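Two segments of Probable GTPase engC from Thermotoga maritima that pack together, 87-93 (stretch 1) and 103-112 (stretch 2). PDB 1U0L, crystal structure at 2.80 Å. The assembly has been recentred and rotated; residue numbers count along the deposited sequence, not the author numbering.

Stretch 1 (87-93) QVILVVT
Stretch 2, residues 103-112: IIDKFLVLAE

A β-strand, 87-92, lies against an α-helix that spans all of 103-112 and runs on beyond both ends. Their N-to-C directions are nearly antiparallel, at 172°, and the axes approach to 9.6 Å. The strand is extended, with phi from -87° to -122° and psi from 101° to 155°; the helix stays near -63/-42 and is held by i to i+4 bonds such as L108 N to I104 O and A111 N to F107 O, at 3.0 and 2.9 Å. The opposed directions set the order of the pairs: the CA atoms of V88 and A111 lie 6.6 Å apart, those of L90 and F107 7.7 Å, and those of V92 and I104 7.6 Å.

No hydrogen bond crosses the interface. The helix backbone bonds along its own length, and the side chains that meet across the interface do so through apolar carbons; the contact buries 288 Å² in total. The strand obeys alternation: V88, L90 and V92 point toward the helix, while Q87, I89 and V91 make no contact with it. The helix answers with I104, F107, L108 and A111, spaced three, one and three apart to keep one side facing the strand.

L90 is the centre, with 84 Å² of its surface covered by the helix. With chi1 at -139°, between wells, and chi2 t, its CD1 reaches F107 CB at 3.7 Å, L108 CD2 at 3.9 Å and I104 CG2 at 4.2 Å. L90 CD2 meets the F107 ring obliquely; F107 has chi1 -93° and chi2 135°. L108 (m, t) starts sideways, but its end comes nearer.

At one end V88, chi1 t, sets CG2 3.7 Å from A111 CB, a small methyl where the CA atoms come closest. At the other, I104 (m, t) also leaves sideways, yet its CD1 reaches V92 CG2 at 3.6 Å, with V92 chi1 at 146°.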

# COMPACT_ATOMS: atom_id res chain seq x y z
N GLN A 87 -5.01 0.32 3.16
CA GLN A 87 -4.77 -0.54 2.01
C GLN A 87 -3.74 -0.16 0.98
O GLN A 87 -3.41 1.00 0.76
CB GLN A 87 -6.06 -0.77 1.23
CG GLN A 87 -6.98 -1.78 1.82
CD GLN A 87 -8.18 -2.02 0.95
OE1 GLN A 87 -8.79 -1.07 0.45
NE2 GLN A 87 -8.55 -3.28 0.78
N VAL A 88 -3.28 -1.22 0.33
CA VAL A 88 -2.33 -1.16 -0.75
C VAL A 88 -3.07 -1.83 -1.88
O VAL A 88 -3.49 -2.99 -1.76
CB VAL A 88 -1.10 -1.99 -0.46
CG1 VAL A 88 -0.24 -2.06 -1.70
CG2 VAL A 88 -0.35 -1.39 0.70
N ILE A 89 -3.28 -1.10 -2.97
CA ILE A 89 -3.94 -1.68 -4.13
C ILE A 89 -2.78 -1.99 -5.03
O ILE A 89 -2.13 -1.08 -5.56
CB ILE A 89 -4.85 -0.69 -4.82
CG1 ILE A 89 -5.90 -0.17 -3.84
CG2 ILE A 89 -5.49 -1.35 -6.02
CD1 ILE A 89 -6.89 -1.23 -3.35
N LEU A 90 -2.49 -3.27 -5.17
CA LEU A 90 -1.36 -3.71 -5.97
C LEU A 90 -1.79 -4.02 -7.39
O LEU A 90 -2.38 -5.07 -7.65
CB LEU A 90 -0.71 -4.94 -5.32
CG LEU A 90 0.82 -4.97 -5.33
CD1 LEU A 90 1.36 -6.38 -4.92
CD2 LEU A 90 1.28 -4.59 -6.72
N VAL A 91 -1.54 -3.09 -8.29
CA VAL A 91 -1.92 -3.32 -9.67
C VAL A 91 -0.80 -4.07 -10.37
O VAL A 91 0.36 -3.64 -10.39
CB VAL A 91 -2.27 -2.01 -10.38
CG1 VAL A 91 -2.46 -2.25 -11.85
CG2 VAL A 91 -3.56 -1.47 -9.82
N VAL A 92 -1.17 -5.21 -10.93
CA VAL A 92 -0.24 -6.09 -11.60
C VAL A 92 -0.59 -6.29 -13.06
O VAL A 92 -1.75 -6.22 -13.46
CB VAL A 92 -0.22 -7.43 -10.85
CG1 VAL A 92 0.01 -8.59 -11.81
CG2 VAL A 92 0.86 -7.39 -9.78
N THR A 93 0.43 -6.58 -13.85
CA THR A 93 0.30 -6.75 -15.29
C THR A 93 1.04 -7.99 -15.78
O THR A 93 2.23 -8.15 -15.48
CB THR A 93 0.88 -5.48 -15.94
OG1 THR A 93 -0.19 -4.64 -16.39
CG2 THR A 93 1.82 -5.81 -17.05
N ILE A 103 8.95 -8.93 -8.18
CA ILE A 103 8.53 -7.56 -7.90
C ILE A 103 7.26 -7.60 -7.07
O ILE A 103 7.14 -6.87 -6.09
CB ILE A 103 8.27 -6.75 -9.20
CG1 ILE A 103 9.55 -6.00 -9.60
CG2 ILE A 103 7.12 -5.76 -9.01
CD1 ILE A 103 10.71 -6.91 -9.86
N ILE A 104 6.33 -8.47 -7.46
CA ILE A 104 5.08 -8.61 -6.72
C ILE A 104 5.29 -8.95 -5.25
O ILE A 104 4.64 -8.39 -4.37
CB ILE A 104 4.19 -9.72 -7.32
CG1 ILE A 104 3.74 -9.36 -8.73
CG2 ILE A 104 2.96 -9.90 -6.46
CD1 ILE A 104 2.82 -10.39 -9.33
N ASP A 105 6.20 -9.88 -4.97
CA ASP A 105 6.45 -10.28 -3.59
C ASP A 105 7.19 -9.22 -2.79
O ASP A 105 7.05 -9.14 -1.57
CB ASP A 105 7.21 -11.62 -3.55
CG ASP A 105 6.37 -12.76 -4.09
OD1 ASP A 105 5.12 -12.65 -4.04
OD2 ASP A 105 6.96 -13.77 -4.55
N LYS A 106 7.98 -8.40 -3.48
CA LYS A 106 8.70 -7.34 -2.79
C LYS A 106 7.66 -6.30 -2.36
O LYS A 106 7.74 -5.73 -1.27
CB LYS A 106 9.74 -6.73 -3.71
CG LYS A 106 10.39 -5.50 -3.13
CD LYS A 106 11.75 -5.26 -3.72
CE LYS A 106 12.71 -6.36 -3.29
NZ LYS A 106 14.10 -6.05 -3.77
N PHE A 107 6.67 -6.09 -3.22
CA PHE A 107 5.60 -5.16 -2.92
C PHE A 107 4.80 -5.66 -1.73
O PHE A 107 4.52 -4.89 -0.79
CB PHE A 107 4.68 -4.99 -4.13
CG PHE A 107 5.06 -3.84 -5.00
CD1 PHE A 107 5.11 -3.98 -6.38
CD2 PHE A 107 5.38 -2.61 -4.43
CE1 PHE A 107 5.47 -2.90 -7.19
CE2 PHE A 107 5.75 -1.52 -5.23
CZ PHE A 107 5.79 -1.66 -6.62
N LEU A 108 4.42 -6.94 -1.77
CA LEU A 108 3.67 -7.55 -0.68
C LEU A 108 4.49 -7.49 0.61
O LEU A 108 3.95 -7.15 1.67
CB LEU A 108 3.31 -8.99 -1.02
CG LEU A 108 2.31 -9.15 -2.17
CD1 LEU A 108 2.20 -10.61 -2.57
CD2 LEU A 108 0.95 -8.60 -1.75
N VAL A 109 5.78 -7.80 0.53
CA VAL A 109 6.63 -7.75 1.72
C VAL A 109 6.52 -6.36 2.34
O VAL A 109 6.34 -6.22 3.55
CB VAL A 109 8.11 -8.04 1.37
CG1 VAL A 109 9.00 -7.69 2.54
CG2 VAL A 109 8.28 -9.51 1.02
N LEU A 110 6.61 -5.33 1.50
CA LEU A 110 6.50 -3.94 1.96
C LEU A 110 5.13 -3.63 2.58
O LEU A 110 5.05 -2.97 3.62
CB LEU A 110 6.76 -2.98 0.80
CG LEU A 110 8.22 -2.82 0.41
CD1 LEU A 110 8.31 -2.03 -0.87
CD2 LEU A 110 9.00 -2.16 1.53
N ALA A 111 4.07 -4.09 1.94
CA ALA A 111 2.72 -3.85 2.44
C ALA A 111 2.53 -4.54 3.79
O ALA A 111 1.89 -3.99 4.70
CB ALA A 111 1.70 -4.38 1.43
N GLU A 112 3.09 -5.74 3.91
CA GLU A 112 2.97 -6.48 5.15
C GLU A 112 3.80 -5.79 6.23
O GLU A 112 3.34 -5.58 7.36
CB GLU A 112 3.45 -7.92 4.94
CG GLU A 112 2.52 -8.98 5.52
CD GLU A 112 1.27 -9.18 4.68
OE1 GLU A 112 0.44 -10.05 5.03
OE2 GLU A 112 1.10 -8.48 3.65